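Thioredoxin Reductase (Burkholderia cenocepacia, PDB 4F82) probably reduces hydrogen peroxide and organic hydroperoxides with thiols, as a peroxiredoxin of the Prx5 subfamily with a thioredoxin-like fold. Local coordinates at residues A[51-56]-A[66-71]; A[84-89]-A[108-113]; A[17-22]-A[39-44]. All blocks are in the same frame, centred on the assembly; numbering follows the deposited sequence. Where two conformers were deposited one is given.

Contact 1 of 3, residues A[51-56]-A[66-71]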
# COMPACT_ATOMS: atom_id res chain seq x y z
N VAL A 51 14.67 -3.63 -17.90
CA VAL A 51 13.27 -3.36 -18.19
C VAL A 51 12.58 -2.94 -16.91
O VAL A 51 12.66 -3.66 -15.91
CB VAL A 51 12.52 -4.64 -18.71
CG1 VAL A 51 11.00 -4.37 -18.80
CG2 VAL A 51 13.08 -5.12 -20.07
N ILE A 52 11.91 -1.79 -16.93
CA ILE A 52 11.10 -1.36 -15.79
C ILE A 52 9.65 -1.30 -16.21
O ILE A 52 9.32 -0.61 -17.18
CB ILE A 52 11.50 0.04 -15.31
CG1 ILE A 52 12.99 0.07 -14.94
CG2 ILE A 52 10.67 0.44 -14.10
CD1 ILE A 52 13.51 1.53 -14.64
N PHE A 53 8.77 -2.05 -15.52
CA PHE A 53 7.34 -1.87 -15.76
C PHE A 53 6.71 -1.35 -14.45
O PHE A 53 7.01 -1.86 -13.36
CB PHE A 53 6.65 -3.13 -16.34
CG PHE A 53 6.59 -4.30 -15.40
CD1 PHE A 53 5.41 -4.59 -14.68
CD2 PHE A 53 7.69 -5.11 -15.21
CE1 PHE A 53 5.35 -5.70 -13.80
CE2 PHE A 53 7.63 -6.22 -14.32
CZ PHE A 53 6.47 -6.51 -13.61
N GLY A 54 5.96 -0.26 -14.56
CA GLY A 54 5.28 0.31 -13.43
C GLY A 54 3.81 -0.04 -13.54
O GLY A 54 3.27 -0.22 -14.64
N LEU A 55 3.15 -0.13 -12.41
CA LEU A 55 1.72 -0.48 -12.42
C LEU A 55 1.07 0.17 -11.19
O LEU A 55 1.78 0.64 -10.29
CB LEU A 55 1.56 -2.02 -12.45
CG LEU A 55 2.43 -2.93 -11.57
CD1 LEU A 55 2.12 -2.77 -10.04
CD2 LEU A 55 2.26 -4.38 -11.99
N PRO A 56 -0.28 0.24 -11.16
CA PRO A 56 -0.99 1.00 -10.13
C PRO A 56 -0.97 0.48 -8.68
O PRO A 56 -1.06 1.30 -7.77
CB PRO A 56 -2.44 1.01 -10.65
CG PRO A 56 -2.30 0.90 -12.13
CD PRO A 56 -1.15 -0.07 -12.31
N GLN A 66 -2.14 -10.96 -14.30
CA GLN A 66 -1.65 -10.81 -15.67
C GLN A 66 -0.28 -10.12 -15.80
O GLN A 66 0.64 -10.65 -16.43
CB GLN A 66 -2.65 -9.97 -16.46
CG GLN A 66 -3.70 -10.74 -17.20
CD GLN A 66 -4.14 -9.95 -18.40
OE1 GLN A 66 -5.00 -9.09 -18.28
NE2 GLN A 66 -3.50 -10.19 -19.56
N HIS A 67 -0.18 -8.91 -15.26
CA HIS A 67 0.99 -8.08 -15.54
C HIS A 67 2.33 -8.61 -14.98
O HIS A 67 3.28 -8.80 -15.75
CB HIS A 67 0.74 -6.61 -15.17
CG HIS A 67 1.62 -5.66 -15.91
ND1 HIS A 67 1.57 -4.29 -15.73
CD2 HIS A 67 2.58 -5.88 -16.85
CE1 HIS A 67 2.44 -3.71 -16.54
NE2 HIS A 67 3.07 -4.65 -17.23
N VAL A 68 2.41 -8.88 -13.66
CA VAL A 68 3.62 -9.44 -13.06
C VAL A 68 3.87 -10.89 -13.54
O VAL A 68 5.03 -11.25 -13.84
CB VAL A 68 3.61 -9.32 -11.49
CG1 VAL A 68 4.85 -9.95 -10.87
CG2 VAL A 68 3.56 -7.88 -11.09
N PRO A 69 2.82 -11.72 -13.63
CA PRO A 69 3.13 -13.10 -14.06
C PRO A 69 3.69 -13.19 -15.49
O PRO A 69 4.56 -14.02 -15.73
CB PRO A 69 1.81 -13.83 -13.93
CG PRO A 69 1.11 -13.10 -12.80
CD PRO A 69 1.47 -11.63 -13.03
N GLY A 70 3.23 -12.34 -16.41
CA GLY A 70 3.82 -12.30 -17.75
C GLY A 70 5.34 -12.04 -17.67
O GLY A 70 6.13 -12.66 -18.39
N TYR A 71 5.76 -11.14 -16.79
CA TYR A 71 7.20 -10.92 -16.66
C TYR A 71 7.95 -12.09 -16.00
O TYR A 71 9.04 -12.45 -16.45
CB TYR A 71 7.50 -9.57 -16.00
CG TYR A 71 7.30 -8.43 -16.99
CD1 TYR A 71 8.31 -8.11 -17.91
CD2 TYR A 71 6.09 -7.71 -17.03
CE1 TYR A 71 8.14 -7.08 -18.84
CE2 TYR A 71 5.91 -6.66 -17.97
CZ TYR A 71 6.93 -6.38 -18.87
OH TYR A 71 6.81 -5.35 -19.80
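F53 of the strand and Y71 of the helix meet in an offset stack. Their centroids are 4.0 Å apart and the planes are only 8° from parallel. The F53 side chain leaves the strand with CG between the backbone N and the carbonyl carbon (chi1 67°), and its CB lies near both Y71 CE2 and H67 NE2. CD2 lies over the centre of the Y71 ring; CG stands outside its rim. CD1 turns to the imidazole, 3.5 Å from H67 NE2, and lies over one face of that ring, offset toward the rim. CE2 of F53 is 3.5 Å from Y71 CD2. On the other flank CE1 meets V68 CG2, which sits at the edge of the F53 ring. CZ ends near Y71 CD2. The F53 and H67 planes are 44° apart, so this pair is oblique. V68 CG2 also touches L55 CD2 at 3.8 Å. The polar ends of H67 and Y71 are held from outside: H67 NE2 and Y71 OH both bond to S165 O, and H67 ND1 bonds to R141 NH1. F53, H67 and Y71 form a buried aromatic cluster. It packs helix 61-80 on strand 49-55 in a beta-alpha-beta unit of the thioredoxin-like fold.

Contact 2 of 3, residues A[84-89]-A[108-113]; sequences DEIWCV and GKVRMM
W87 and R111 are paired on neighbouring parallel strands, and their side chains lie side by side on the same face of the sheet. The indole and guanidinium planes are 79° apart. E85 reaches in from the same strand as W87 with its chain extended beyond CG, and OE2 takes two donors. R111 NH1 comes from the syn side, tilted 27° out of the carboxylate plane, 2.9 Å from E85 OE2, in a hydrogen-bonded salt bridge. W87 NE1 meets its anti lone pair at 2.8 Å, in a nearly straight bond (172°). The NE1 bond helps fix the turn of the indole, and the shared OE2 links it to R111.

M113 packs over one face of the indole, and its SD also lies over a face of the R111 guanidinium, toward the rim. Its chain bends at chi2 and chi3, with CG 3.8 Å from W87 CB. The methyl CE stands 4.0 Å from the centroid of the six-membered ring, a CH-pi contact almost on the ring normal. SD lies obliquely over the five-membered ring, a Met-aromatic contact. On the face of C88 and M112, M112 SD and V110 CG1 both approach C88 CB from the neighbouring strand, each at 3.8 Å. M112 CE comes round to C88 SG.

In parallel register, R111 N bonds to I86 O, C88 N to R111 O at 2.8 Å, and M113 N to C88 O. A water accepts from I86 N, with a weak bond to K109 O.

Strand 85-90 lies between strands 49-55 and 111-114. I86 faces helix 61-80, while C88 and M112 meet W100 of helix 94-103. On the W87 face, R111 also makes a salt bridge with E23 and reaches Q44, and E85 pairs with K48.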
# COMPACT_ATOMS: atom_id res chain seq x y z
N ASP A 84 19.46 -7.29 -18.29
CA ASP A 84 20.16 -7.67 -17.06
C ASP A 84 19.23 -7.82 -15.89
O ASP A 84 19.38 -8.77 -15.09
CB ASP A 84 21.20 -6.61 -16.72
CG ASP A 84 22.35 -6.61 -17.69
OD1 ASP A 84 22.87 -7.71 -17.96
OD2 ASP A 84 22.73 -5.51 -18.19
N GLU A 85 18.30 -6.88 -15.78
CA GLU A 85 17.28 -6.90 -14.72
C GLU A 85 15.89 -6.51 -15.18
O GLU A 85 15.71 -5.67 -16.08
CB GLU A 85 17.67 -5.99 -13.54
CG GLU A 85 19.01 -6.41 -12.92
CD GLU A 85 19.43 -5.54 -11.76
OE1 GLU A 85 20.56 -5.73 -11.26
OE2 GLU A 85 18.65 -4.65 -11.33
N ILE A 86 14.90 -7.11 -14.52
CA ILE A 86 13.50 -6.70 -14.73
C ILE A 86 12.96 -6.16 -13.41
O ILE A 86 12.95 -6.87 -12.40
CB ILE A 86 12.62 -7.87 -15.17
CG1 ILE A 86 13.09 -8.47 -16.50
CG2 ILE A 86 11.19 -7.42 -15.34
CD1 ILE A 86 12.61 -9.97 -16.70
N TRP A 87 12.53 -4.90 -13.38
CA TRP A 87 11.95 -4.35 -12.17
C TRP A 87 10.44 -4.14 -12.30
O TRP A 87 9.95 -3.73 -13.34
CB TRP A 87 12.52 -2.97 -11.89
CG TRP A 87 14.01 -2.86 -11.72
CD1 TRP A 87 14.98 -3.83 -11.82
CD2 TRP A 87 14.67 -1.64 -11.47
NE1 TRP A 87 16.24 -3.27 -11.60
CE2 TRP A 87 16.07 -1.91 -11.41
CE3 TRP A 87 14.21 -0.31 -11.28
CZ2 TRP A 87 17.02 -0.91 -11.12
CZ3 TRP A 87 15.16 0.69 -11.01
CH2 TRP A 87 16.55 0.37 -10.93
N CYS A 88 9.72 -4.44 -11.25
CA CYS A 88 8.32 -4.00 -11.15
C CYS A 88 8.28 -2.78 -10.21
O CYS A 88 8.62 -2.88 -9.03
CB CYS A 88 7.44 -5.11 -10.60
SG CYS A 88 5.73 -4.55 -10.26
N VAL A 89 7.87 -1.63 -10.73
CA VAL A 89 7.78 -0.45 -9.88
C VAL A 89 6.33 -0.15 -9.50
O VAL A 89 5.44 -0.19 -10.34
CB VAL A 89 8.38 0.77 -10.57
CG1 VAL A 89 8.05 2.04 -9.80
CG2 VAL A 89 9.91 0.61 -10.70
N GLY A 108 14.54 -13.64 -7.94
CA GLY A 108 15.52 -13.92 -8.98
C GLY A 108 15.02 -13.65 -10.40
O GLY A 108 15.75 -13.84 -11.36
N LYS A 109 13.77 -13.22 -10.56
CA LYS A 109 13.25 -12.95 -11.91
C LYS A 109 12.80 -11.52 -12.09
O LYS A 109 13.07 -10.89 -13.10
CB LYS A 109 12.12 -13.93 -12.29
CG LYS A 109 12.53 -15.40 -12.12
CD LYS A 109 11.83 -16.31 -13.11
CE LYS A 109 12.24 -17.78 -12.92
NZ LYS A 109 11.86 -18.28 -11.56
N VAL A 110 12.09 -10.98 -11.11
CA VAL A 110 11.62 -9.62 -11.21
C VAL A 110 11.90 -9.02 -9.84
O VAL A 110 11.49 -9.60 -8.82
CB VAL A 110 10.10 -9.59 -11.49
CG1 VAL A 110 9.60 -8.14 -11.49
CG2 VAL A 110 9.80 -10.29 -12.81
N ARG A 111 12.65 -7.90 -9.81
CA ARG A 111 12.89 -7.15 -8.58
C ARG A 111 11.63 -6.32 -8.29
O ARG A 111 11.11 -5.62 -9.18
CB ARG A 111 14.06 -6.22 -8.75
CG ARG A 111 15.39 -6.93 -8.98
CD ARG A 111 16.54 -5.94 -9.06
NE ARG A 111 16.77 -5.32 -7.76
CZ ARG A 111 17.58 -4.28 -7.56
NH1 ARG A 111 18.25 -3.75 -8.58
NH2 ARG A 111 17.75 -3.79 -6.33
N MET A 112 11.11 -6.44 -7.06
CA MET A 112 9.92 -5.70 -6.63
C MET A 112 10.36 -4.40 -5.96
O MET A 112 10.75 -4.38 -4.78
CB MET A 112 9.08 -6.57 -5.69
CG MET A 112 8.73 -7.93 -6.33
SD MET A 112 7.80 -7.85 -7.92
CE MET A 112 6.15 -7.34 -7.37
N MET A 113 10.32 -3.33 -6.74
CA MET A 113 10.89 -2.03 -6.38
C MET A 113 9.79 -1.07 -5.88
O MET A 113 8.98 -0.53 -6.66
CB MET A 113 11.68 -1.47 -7.55
CG MET A 113 12.78 -2.43 -8.10
SD MET A 113 14.06 -2.65 -6.87
CE MET A 113 15.06 -1.23 -7.25
O HOH W 1 15.81 -8.99 -12.43

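Contact 3 of 3, residues A[17-22]-A[39-44]; sequences PDAQLF and CSVRDQ
The beta hairpin of strands 20-25 and 35-40 runs here into the start of helix 41-45, with S40 as its N-cap. In one of the two deposited conformers of S40, OG accepts from D43 N at 3.0 Å, the capping bond, and gives its own proton to D18 OD1 at 2.8 Å on the syn lone pair. The D18 side chain reaches across with CG anti to the backbone N (chi1 -153°). OD1 also takes R42 N at 3.0 Å, in a straight bond (178°) that arrives from above the carboxylate plane.

The two strands run antiparallel. L21 and C39 form a hydrogen-bonded pair: L21 N bonds to C39 O, and C39 N to L21 O at 2.8 Å. Q20 and S40 are the non-hydrogen-bonded pair next to it. Beyond them A19 O takes V41 N, the first residue of the helix. V41 CG2 packs against L21 CD1 at 3.6 Å and lies near A19 CB. The stem of R42 crosses D18 obliquely, with CG close to the D18 backbone. Its NH1 goes to L16 O and G149 O.

F120 covers A19 and V41. Q20 touches A132 of the second subunit, and F22 touches G134 there.

Between them, D18 OD1 and A19 O take two N-H groups of the first helical turn, and in that conformer S40 OG takes a third. A carboxylate at this end would probably interact favourably with the helix dipole.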
# COMPACT_ATOMS: atom_id res chain seq x y z
N PRO A 17 15.61 9.78 -14.33
CA PRO A 17 15.87 10.57 -13.11
C PRO A 17 16.26 9.70 -11.93
O PRO A 17 15.90 8.50 -11.88
CB PRO A 17 14.54 11.27 -12.83
CG PRO A 17 13.50 10.37 -13.49
CD PRO A 17 14.20 9.86 -14.74
N ASP A 18 17.03 10.25 -10.99
CA ASP A 18 17.37 9.49 -9.79
C ASP A 18 16.18 9.57 -8.87
O ASP A 18 15.39 10.51 -8.98
CB ASP A 18 18.61 10.04 -9.08
CG ASP A 18 19.36 8.98 -8.27
OD1 ASP A 18 18.97 7.78 -8.29
OD2 ASP A 18 20.38 9.33 -7.63
N ALA A 19 16.05 8.57 -7.99
CA ALA A 19 15.08 8.55 -6.89
C ALA A 19 15.50 7.48 -5.91
O ALA A 19 16.35 6.64 -6.24
CB ALA A 19 13.66 8.26 -7.41
N GLN A 20 14.93 7.50 -4.71
CA GLN A 20 15.22 6.43 -3.77
C GLN A 20 14.08 5.42 -3.76
O GLN A 20 12.93 5.75 -3.48
CB GLN A 20 15.54 6.97 -2.35
CG GLN A 20 15.74 5.88 -1.30
CD GLN A 20 16.11 6.47 0.06
OE1 GLN A 20 15.24 6.82 0.86
NE2 GLN A 20 17.41 6.57 0.33
N LEU A 21 14.42 4.17 -4.07
CA LEU A 21 13.44 3.09 -4.05
C LEU A 21 13.86 2.14 -2.93
O LEU A 21 14.99 2.20 -2.45
CB LEU A 21 13.44 2.34 -5.39
CG LEU A 21 12.97 3.09 -6.64
CD1 LEU A 21 13.00 2.22 -7.91
CD2 LEU A 21 11.58 3.63 -6.42
N PHE A 22 12.95 1.27 -2.52
CA PHE A 22 13.26 0.21 -1.56
C PHE A 22 12.87 -1.16 -2.11
O PHE A 22 11.79 -1.36 -2.71
CB PHE A 22 12.48 0.44 -0.21
CG PHE A 22 12.92 1.64 0.60
CD1 PHE A 22 13.62 1.47 1.80
CD2 PHE A 22 12.60 2.94 0.21
CE1 PHE A 22 14.04 2.60 2.56
CE2 PHE A 22 13.02 4.08 0.99
CZ PHE A 22 13.72 3.90 2.15
N CYS A 39 17.73 2.02 -2.22
CA CYS A 39 18.73 2.04 -3.27
C CYS A 39 18.39 3.15 -4.25
O CYS A 39 17.24 3.53 -4.38
CB CYS A 39 18.78 0.70 -3.99
SG CYS A 39 17.16 0.34 -4.66
N SER A 40 19.43 3.64 -4.91
CA SER A 40 19.34 4.76 -5.86
C SER A 40 18.99 4.20 -7.23
O SER A 40 19.59 3.22 -7.67
CB SER A 40 20.67 5.52 -5.92
OG SER A 40 20.89 6.15 -7.17
N VAL A 41 18.03 4.81 -7.92
CA VAL A 41 17.67 4.36 -9.27
C VAL A 41 18.88 4.44 -10.22
O VAL A 41 19.19 3.48 -10.95
CB VAL A 41 16.49 5.18 -9.83
CG1 VAL A 41 16.26 4.88 -11.33
CG2 VAL A 41 15.22 4.85 -9.05
N ARG A 42 19.56 5.58 -10.24
CA ARG A 42 20.62 5.74 -11.21
C ARG A 42 21.77 4.81 -10.83
O ARG A 42 22.33 4.15 -11.71
CB ARG A 42 21.02 7.22 -11.36
CG ARG A 42 19.92 7.99 -12.10
CD ARG A 42 20.38 9.32 -12.70
NE ARG A 42 21.52 9.18 -13.62
CZ ARG A 42 21.43 8.86 -14.91
NH1 ARG A 42 20.23 8.61 -15.47
NH2 ARG A 42 22.52 8.79 -15.66
N ASP A 43 22.07 4.69 -9.54
CA ASP A 43 23.09 3.72 -9.11
C ASP A 43 22.84 2.25 -9.50
O ASP A 43 23.76 1.54 -9.88
CB ASP A 43 23.37 3.82 -7.60
CG ASP A 43 24.13 5.10 -7.22
OD1 ASP A 43 24.61 5.82 -8.13
OD2 ASP A 43 24.23 5.38 -6.00
N GLN A 44 21.59 1.82 -9.42
CA GLN A 44 21.19 0.45 -9.73
C GLN A 44 21.03 0.16 -11.23
O GLN A 44 21.02 -1.01 -11.61
CB GLN A 44 19.84 0.10 -9.05
CG GLN A 44 19.90 0.06 -7.54
CD GLN A 44 20.64 -1.16 -7.05
OE1 GLN A 44 20.45 -2.27 -7.57
NE2 GLN A 44 21.51 -0.96 -6.06

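All three contacts reach one sheet; contacts 1 and 2, centres 9 Å apart, meet where strands 49-55 and 85-90 are neighbours. V51 O bonds to W87 N and F53 O to V89 N, each at 2.8 Å. Contact 3 joins contact 2 from the W87 side. Q44 OE1 is 2.8 Å from R111 NH1, a probable hydrogen bond, and M113 CE is 3.7 Å from C39 SG. Contacts 1 and 3, centres 19 Å apart, do not touch. C63 is the predicted peroxidatic cysteine. Its side chain is about 4 Å from that of L55 in contact 1 and about 7 Å from that of C88 in contact 2. Contact 3 lies away from it.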